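Local structure of uncharacterized protein (Helicobacter pylori, 4O5J) at residues I219-V224 with Y316-K321; M214-I219 with G229-T234; N42-L47 with A379-A384. The protein probably binds sialic acid-bearing glycans as the outer membrane adhesin SabA, using this extracellular domain to attach the bacterium to host cells. One frame throughout, in Å; residues are numbered along the deposited sequence.

Contact 1 of 3, residues I219-V224 with Y316-K321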
# COMPACT_ATOMS: atom_id res chain seq x y z
N ILE A 219 -26.44 8.74 5.91
CA ILE A 219 -25.56 8.24 6.93
C ILE A 219 -25.69 9.05 8.23
O ILE A 219 -25.40 10.25 8.23
CB ILE A 219 -24.12 8.28 6.47
CG1 ILE A 219 -23.91 7.33 5.29
CG2 ILE A 219 -23.21 7.90 7.64
CD1 ILE A 219 -22.63 7.59 4.47
N VAL A 220 -26.08 8.39 9.32
CA VAL A 220 -26.21 9.02 10.62
C VAL A 220 -25.18 8.45 11.56
O VAL A 220 -25.25 7.27 11.95
CB VAL A 220 -27.59 8.80 11.23
CG1 VAL A 220 -27.73 9.62 12.56
CG2 VAL A 220 -28.70 9.24 10.21
N ILE A 221 -24.23 9.28 11.97
CA ILE A 221 -23.27 8.90 12.98
C ILE A 221 -23.21 10.00 14.02
O ILE A 221 -22.82 11.12 13.68
CB ILE A 221 -21.89 8.72 12.39
CG1 ILE A 221 -21.91 7.62 11.27
CG2 ILE A 221 -20.84 8.40 13.47
CD1 ILE A 221 -20.60 7.51 10.49
N SER A 222 -23.60 9.70 15.27
CA SER A 222 -23.62 10.70 16.33
C SER A 222 -22.27 11.32 16.54
O SER A 222 -21.27 10.64 16.61
CB SER A 222 -24.05 10.07 17.63
OG SER A 222 -25.43 9.83 17.53
N GLY A 223 -22.24 12.64 16.61
CA GLY A 223 -21.00 13.37 16.87
C GLY A 223 -20.24 13.56 15.57
O GLY A 223 -19.16 14.10 15.56
N VAL A 224 -20.78 13.10 14.46
CA VAL A 224 -20.13 13.27 13.21
C VAL A 224 -21.08 13.85 12.16
O VAL A 224 -20.79 14.90 11.58
CB VAL A 224 -19.57 11.93 12.72
CG1 VAL A 224 -19.12 12.05 11.26
CG2 VAL A 224 -18.45 11.45 13.66
N TYR A 316 -12.36 10.55 5.93
CA TYR A 316 -11.63 9.57 6.71
C TYR A 316 -12.34 9.38 8.05
O TYR A 316 -12.47 8.24 8.54
CB TYR A 316 -10.17 10.01 6.90
CG TYR A 316 -9.32 9.00 7.61
CD1 TYR A 316 -8.96 7.81 6.96
CD2 TYR A 316 -8.90 9.16 8.93
CE1 TYR A 316 -8.20 6.84 7.59
CE2 TYR A 316 -8.12 8.15 9.57
CZ TYR A 316 -7.78 7.01 8.88
OH TYR A 316 -7.01 6.02 9.47
N LYS A 317 -12.81 10.50 8.64
CA LYS A 317 -13.50 10.40 9.94
C LYS A 317 -14.73 9.50 9.81
O LYS A 317 -15.01 8.70 10.69
CB LYS A 317 -13.88 11.82 10.47
CG LYS A 317 -14.64 11.84 11.77
CD LYS A 317 -13.90 11.18 12.94
CE LYS A 317 -12.60 11.90 13.35
NZ LYS A 317 -11.70 11.16 14.33
N TYR A 318 -15.50 9.64 8.73
CA TYR A 318 -16.69 8.79 8.49
C TYR A 318 -16.25 7.32 8.39
O TYR A 318 -16.83 6.45 9.02
CB TYR A 318 -17.40 9.17 7.21
CG TYR A 318 -18.46 10.18 7.35
CD1 TYR A 318 -19.82 9.82 7.24
CD2 TYR A 318 -18.17 11.55 7.61
CE1 TYR A 318 -20.82 10.75 7.34
CE2 TYR A 318 -19.23 12.49 7.72
CZ TYR A 318 -20.52 12.09 7.60
OH TYR A 318 -21.58 13.00 7.73
N LEU A 319 -15.20 7.06 7.63
CA LEU A 319 -14.65 5.73 7.47
C LEU A 319 -14.23 5.14 8.83
O LEU A 319 -14.59 4.01 9.16
CB LEU A 319 -13.44 5.79 6.56
CG LEU A 319 -12.79 4.48 6.12
CD1 LEU A 319 -13.77 3.62 5.27
CD2 LEU A 319 -11.56 4.83 5.28
N GLU A 320 -13.48 5.88 9.63
CA GLU A 320 -13.04 5.40 10.95
C GLU A 320 -14.22 5.12 11.86
O GLU A 320 -14.14 4.26 12.72
CB GLU A 320 -12.24 6.49 11.67
CG GLU A 320 -10.85 6.52 11.21
CD GLU A 320 -10.07 7.53 12.02
OE1 GLU A 320 -10.69 8.64 12.24
OE2 GLU A 320 -8.88 7.23 12.39
N LYS A 321 -15.32 5.86 11.67
CA LYS A 321 -16.44 5.76 12.62
C LYS A 321 -17.60 4.97 12.03
O LYS A 321 -18.72 4.97 12.57
CB LYS A 321 -16.89 7.14 13.07
CG LYS A 321 -15.83 7.94 13.79
CD LYS A 321 -15.63 7.46 15.15
CE LYS A 321 -14.72 8.42 15.89
NZ LYS A 321 -14.79 7.91 17.26
O HOH W 1 -24.02 12.26 6.90
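Val224 holds CG1 anti to its backbone N (chi1 169°), which sets that methyl over one face of the Tyr318 ring, while the ring itself leans across on an unusual chi1 of -91°, roughly midway between the staggered value and an eclipsed one. The result is a CH-pi contact: Val224 CG1 lies 3.9 Å from the centroid of the Tyr318 ring, displaced from the middle toward the CE2 side, where CG1 and CE2 approach to 3.6 Å. Ile219 comes instead at the edge of the ring, its CG2 methyl 3.7 Å from Tyr318 CE1. Ile221 adds its tip at an oblique angle, with CD1 4.1 Å from Tyr318 CD1. Branched aliphatic residues suit these places, since each offers a compact methyl to an aromatic surface.

The residues from Ile221 to Val224 form a type II beta turn, closed by the bond from Val224 N to Ile221 O (2.9 Å), and Gly223 fits its corner because the positive phi there favours glycine. By reversing the loop, the turn brings Ile221 and Val224 to the same helix end, the C-terminal end of helix 313-320. There Ile221 CD1 packs 3.8 Å from Lys321 O, just where the chain leaves helical geometry, and the aliphatic part of Lys321 borders the valine. Away from this apolar patch, Lys317 reaches Glu320 on its own helix in a weak salt bridge.

The phenol gives Tyr318 a polar end as well as a ring. Its OH receives the N-H of Ile231 and also meets a water at 2.7 Å from OH; the same water lies 2.8 Å from Ile219 O, within hydrogen-bonding distance, and so can link the helix to the loop. On another side of helix 313-320, Leu319 packs against Val242 and Ile246 of helix 241-268.

Contact 2 of 3, residues M214-I219 with G229-T234; sequences MMWKNI and GAITST
Trp216 meets the segment 229-234 first through CB, which sits between two carbonyl oxygens, 3.3 Å from Ser233 O and 3.5 Å from Ile231 O. At the pyrrole, CD1 keeps Ser233 O near the ring plane, whereas CG and CD2 meet Ile231 CG2, which comes in obliquely, offset toward the rim, with CD2 3.7 Å from that methyl. Farther out CE3 still touches CG2, and CZ3 reaches Ile231 CD1 at 4.0 Å. The beta-branched isoleucine thus runs alongside the indole with both of its branches, while the CE methyl of Met214 covers the other side of the ring; a broad, flat tryptophan offers surface to both neighbours.

The Trp216 backbone is fixed too: its N-H bonds to Ser233 O at 3.0 Å. This bond flanks the antiparallel, non-hydrogen-bonded pair Met215-Thr234, after which residues 216-218 curl into a 3-10 turn. A water accepts from Lys217 N and donates to Thr232 O and to Thr234 OG1 (2.8 Å), and Thr234 OG1 also bonds Asn135 O.

The short sheet of strands 214-215 and 234-235 packs on helices 130-135 and 82-101 through Met215 and Met214, while the loop before strand 234-235 rests Ile231 on helix 313-320, whose Tyr318 meets Trp216 edge-to-face.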
# COMPACT_ATOMS: atom_id res chain seq x y z
N MET A 214 -24.50 7.59 -4.28
CA MET A 214 -24.71 7.40 -2.86
C MET A 214 -25.17 8.69 -2.18
O MET A 214 -24.60 9.79 -2.39
CB MET A 214 -23.44 6.80 -2.18
CG MET A 214 -22.19 7.63 -2.31
SD MET A 214 -20.74 6.83 -1.56
CE MET A 214 -21.15 6.82 0.20
N MET A 215 -26.21 8.58 -1.34
CA MET A 215 -26.76 9.73 -0.63
C MET A 215 -26.11 9.80 0.77
O MET A 215 -26.57 9.11 1.71
CB MET A 215 -28.27 9.57 -0.50
CG MET A 215 -28.97 9.52 -1.86
SD MET A 215 -30.78 9.25 -1.76
CE MET A 215 -30.85 7.52 -1.23
N TRP A 216 -25.05 10.58 0.92
CA TRP A 216 -24.36 10.69 2.21
C TRP A 216 -25.25 11.17 3.34
O TRP A 216 -24.99 10.88 4.49
CB TRP A 216 -23.11 11.55 2.13
CG TRP A 216 -21.98 10.90 1.42
CD1 TRP A 216 -21.84 10.71 0.06
CD2 TRP A 216 -20.75 10.39 2.02
NE1 TRP A 216 -20.62 10.07 -0.22
CE2 TRP A 216 -19.93 9.88 0.95
CE3 TRP A 216 -20.25 10.33 3.34
CZ2 TRP A 216 -18.68 9.33 1.18
CZ3 TRP A 216 -19.02 9.78 3.57
CH2 TRP A 216 -18.22 9.28 2.53
N LYS A 217 -26.32 11.93 3.02
CA LYS A 217 -27.23 12.39 4.04
C LYS A 217 -27.92 11.21 4.74
O LYS A 217 -28.36 11.35 5.91
CB LYS A 217 -28.27 13.34 3.45
CG LYS A 217 -29.16 13.99 4.48
CD LYS A 217 -28.31 14.90 5.46
CE LYS A 217 -29.23 15.54 6.53
NZ LYS A 217 -28.44 16.36 7.49
N ASN A 218 -28.02 10.03 4.06
CA ASN A 218 -28.59 8.83 4.70
C ASN A 218 -27.71 8.33 5.86
O ASN A 218 -28.20 7.57 6.72
CB ASN A 218 -28.81 7.69 3.67
CG ASN A 218 -30.11 7.83 2.92
OD1 ASN A 218 -30.72 8.91 2.87
ND2 ASN A 218 -30.59 6.71 2.32
N ILE A 219 -26.44 8.74 5.91
CA ILE A 219 -25.56 8.24 6.93
C ILE A 219 -25.69 9.05 8.23
O ILE A 219 -25.40 10.25 8.23
CB ILE A 219 -24.12 8.28 6.47
CG1 ILE A 219 -23.91 7.33 5.29
CG2 ILE A 219 -23.21 7.90 7.64
CD1 ILE A 219 -22.63 7.59 4.47
N GLY A 229 -18.87 20.22 9.21
CA GLY A 229 -18.04 19.27 8.47
C GLY A 229 -18.83 18.07 7.97
O GLY A 229 -18.35 17.37 7.06
N ALA A 230 -20.03 17.84 8.50
CA ALA A 230 -20.85 16.64 8.07
C ALA A 230 -20.92 16.54 6.59
O ALA A 230 -21.06 17.55 5.91
CB ALA A 230 -22.27 16.75 8.62
N ILE A 231 -20.87 15.32 6.05
CA ILE A 231 -21.01 15.15 4.58
C ILE A 231 -22.43 14.77 4.24
O ILE A 231 -22.97 13.77 4.77
CB ILE A 231 -20.04 14.11 4.06
CG1 ILE A 231 -18.61 14.49 4.47
CG2 ILE A 231 -20.20 13.96 2.55
CD1 ILE A 231 -17.60 13.41 4.21
N THR A 232 -23.06 15.57 3.36
CA THR A 232 -24.50 15.46 3.11
C THR A 232 -24.79 15.45 1.61
O THR A 232 -25.94 15.52 1.19
CB THR A 232 -25.28 16.66 3.73
OG1 THR A 232 -24.92 17.85 3.01
CG2 THR A 232 -24.96 16.85 5.20
N SER A 233 -23.74 15.47 0.80
CA SER A 233 -23.91 15.53 -0.63
C SER A 233 -24.33 14.12 -1.21
O SER A 233 -24.27 13.10 -0.53
CB SER A 233 -22.63 15.95 -1.30
OG SER A 233 -21.58 15.04 -1.04
N THR A 234 -24.73 14.10 -2.46
CA THR A 234 -25.16 12.91 -3.17
C THR A 234 -24.45 12.83 -4.48
O THR A 234 -24.51 13.74 -5.27
CB THR A 234 -26.67 12.92 -3.46
OG1 THR A 234 -27.40 12.83 -2.22
CG2 THR A 234 -27.06 11.71 -4.38
O HOH W 2 -27.33 13.10 0.55
O HOH W 1 -24.02 12.26 6.90

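Contact 3 of 3, residues N42-L47 with A379-A384; sequences NQVASL and AEIVTA
Val44 and Ile381 mark the nearest backbone approach, with CA atoms 5.7 Å apart, where helices 42-47 and 379-384 run nearly antiparallel at 155° and their axes come within 9.1 Å. Ile381 points its CG1 branch anti to the backbone N (chi1 -163°), and this carries CD1 across to the other helix. There the methyl rests 3.5 Å from Val44 O and 3.8 Å from Leu47 CB, lying against backbone and side chain at once. Leu47 answers in the reverse direction: its CD1 is laid on the main chain of the partner, 3.6 Å from Ile381 N, and extends to the CB of Glu380. The two branched aliphatic side chains thus interlock, each laying a terminal methyl on the partner's backbone: Ile381 CD1 at Val44 O, Leu47 CD1 at Ile381 N.

Ala384 takes the next place along, one helical turn beyond Glu380. Its lone methyl suits a close approach, because Val44 CG2 can come to 3.8 Å from Ala384 CB and rest on the backbone there as well. Gln43 flanks this apolar strip on the more exposed side. Its extended chain brings NE2 to 3.6 Å from Ala384 CB, and the amide and the Glu380 carboxylate lie near each other at this margin, with Gln43 NE2 and Glu380 OE1 4.2 Å apart.

Helices 29-54 and 343-396 are the first and last of the modelled chain, and their pairing forms a two-helix stem far from the chain's centre. Ile381 continues the packing along helix 29-54, onto Lys48 and Ile51.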
# COMPACT_ATOMS: atom_id res chain seq x y z
N ASN A 42 35.67 14.71 -6.13
CA ASN A 42 34.51 14.14 -5.42
C ASN A 42 34.07 12.85 -6.08
O ASN A 42 33.64 11.89 -5.40
CB ASN A 42 33.37 15.12 -5.34
CG ASN A 42 33.53 16.05 -4.18
OD1 ASN A 42 34.12 15.71 -3.14
ND2 ASN A 42 32.99 17.21 -4.33
N GLN A 43 34.19 12.83 -7.39
CA GLN A 43 33.88 11.61 -8.15
C GLN A 43 34.86 10.49 -7.75
O GLN A 43 34.46 9.37 -7.46
CB GLN A 43 33.92 11.92 -9.62
CG GLN A 43 33.58 10.77 -10.51
CD GLN A 43 33.58 11.20 -11.96
OE1 GLN A 43 33.31 12.37 -12.29
NE2 GLN A 43 33.90 10.27 -12.85
N VAL A 44 36.15 10.82 -7.68
CA VAL A 44 37.14 9.87 -7.23
C VAL A 44 36.84 9.36 -5.81
O VAL A 44 36.88 8.15 -5.55
CB VAL A 44 38.56 10.45 -7.26
CG1 VAL A 44 39.54 9.60 -6.41
CG2 VAL A 44 39.06 10.63 -8.69
N ALA A 45 36.54 10.28 -4.89
CA ALA A 45 36.25 9.91 -3.50
C ALA A 45 35.06 8.93 -3.43
O ALA A 45 35.09 7.99 -2.66
CB ALA A 45 35.95 11.15 -2.63
N SER A 46 34.01 9.17 -4.21
CA SER A 46 32.80 8.33 -4.04
C SER A 46 33.04 6.96 -4.74
O SER A 46 32.67 5.93 -4.20
CB SER A 46 31.50 9.00 -4.47
OG SER A 46 31.51 9.03 -5.84
N LEU A 47 33.69 6.98 -5.90
CA LEU A 47 34.14 5.77 -6.53
C LEU A 47 35.02 4.98 -5.54
O LEU A 47 34.81 3.78 -5.32
CB LEU A 47 34.92 6.08 -7.80
CG LEU A 47 33.99 6.48 -8.92
CD1 LEU A 47 34.78 6.94 -10.11
CD2 LEU A 47 33.15 5.28 -9.25
N ALA A 379 37.29 0.69 -13.26
CA ALA A 379 37.73 1.33 -14.53
C ALA A 379 37.47 2.84 -14.50
O ALA A 379 38.23 3.63 -15.00
CB ALA A 379 37.07 0.69 -15.74
N GLU A 380 36.38 3.24 -13.87
CA GLU A 380 35.98 4.63 -13.95
C GLU A 380 36.89 5.52 -13.06
O GLU A 380 37.25 6.62 -13.45
CB GLU A 380 34.56 4.73 -13.51
CG GLU A 380 33.80 5.86 -14.13
CD GLU A 380 32.34 5.78 -13.71
OE1 GLU A 380 31.64 6.80 -13.78
OE2 GLU A 380 31.89 4.70 -13.28
N ILE A 381 37.28 5.01 -11.89
CA ILE A 381 38.11 5.73 -10.98
C ILE A 381 39.47 6.03 -11.61
O ILE A 381 40.04 7.11 -11.36
CB ILE A 381 38.30 4.99 -9.64
CG1 ILE A 381 38.82 5.97 -8.57
CG2 ILE A 381 39.27 3.79 -9.81
CD1 ILE A 381 38.59 5.53 -7.14
N VAL A 382 40.00 5.12 -12.42
CA VAL A 382 41.28 5.41 -13.10
C VAL A 382 41.11 6.63 -14.04
O VAL A 382 42.00 7.51 -14.10
CB VAL A 382 41.80 4.20 -13.89
CG1 VAL A 382 42.98 4.57 -14.81
CG2 VAL A 382 42.20 3.10 -12.92
N THR A 383 40.00 6.70 -14.76
CA THR A 383 39.74 7.85 -15.63
C THR A 383 39.55 9.17 -14.86
O THR A 383 40.04 10.22 -15.25
CB THR A 383 38.50 7.60 -16.45
OG1 THR A 383 38.84 6.60 -17.37
CG2 THR A 383 38.07 8.78 -17.21
N ALA A 384 38.84 9.09 -13.75
CA ALA A 384 38.51 10.28 -13.00
C ALA A 384 39.78 10.78 -12.28
O ALA A 384 40.01 11.98 -12.18
CB ALA A 384 37.40 9.97 -12.01

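Contacts 1 and 2 are neighbours, their centres 10 Å apart, and share Ile219 and a bridging water. Their segments alternate along the chain: 214-219, 219-224, 229-234, then 316-321. The excursion between strands 214-215 and 234-235 is thereby closed on itself by contact 2 and held to helix 313-320 by contact 1, with Tyr318 touching both. Contact 3 lies on the opposite side of the chain's centre, about 59 Å from contact 1 and 62 Å from contact 2, centre to centre. It pairs the first and last helices, so both other contacts are nested within the chain it closes. One end of this elongated, largely helical adhesion domain is thus loop-rich, the other a helical stem.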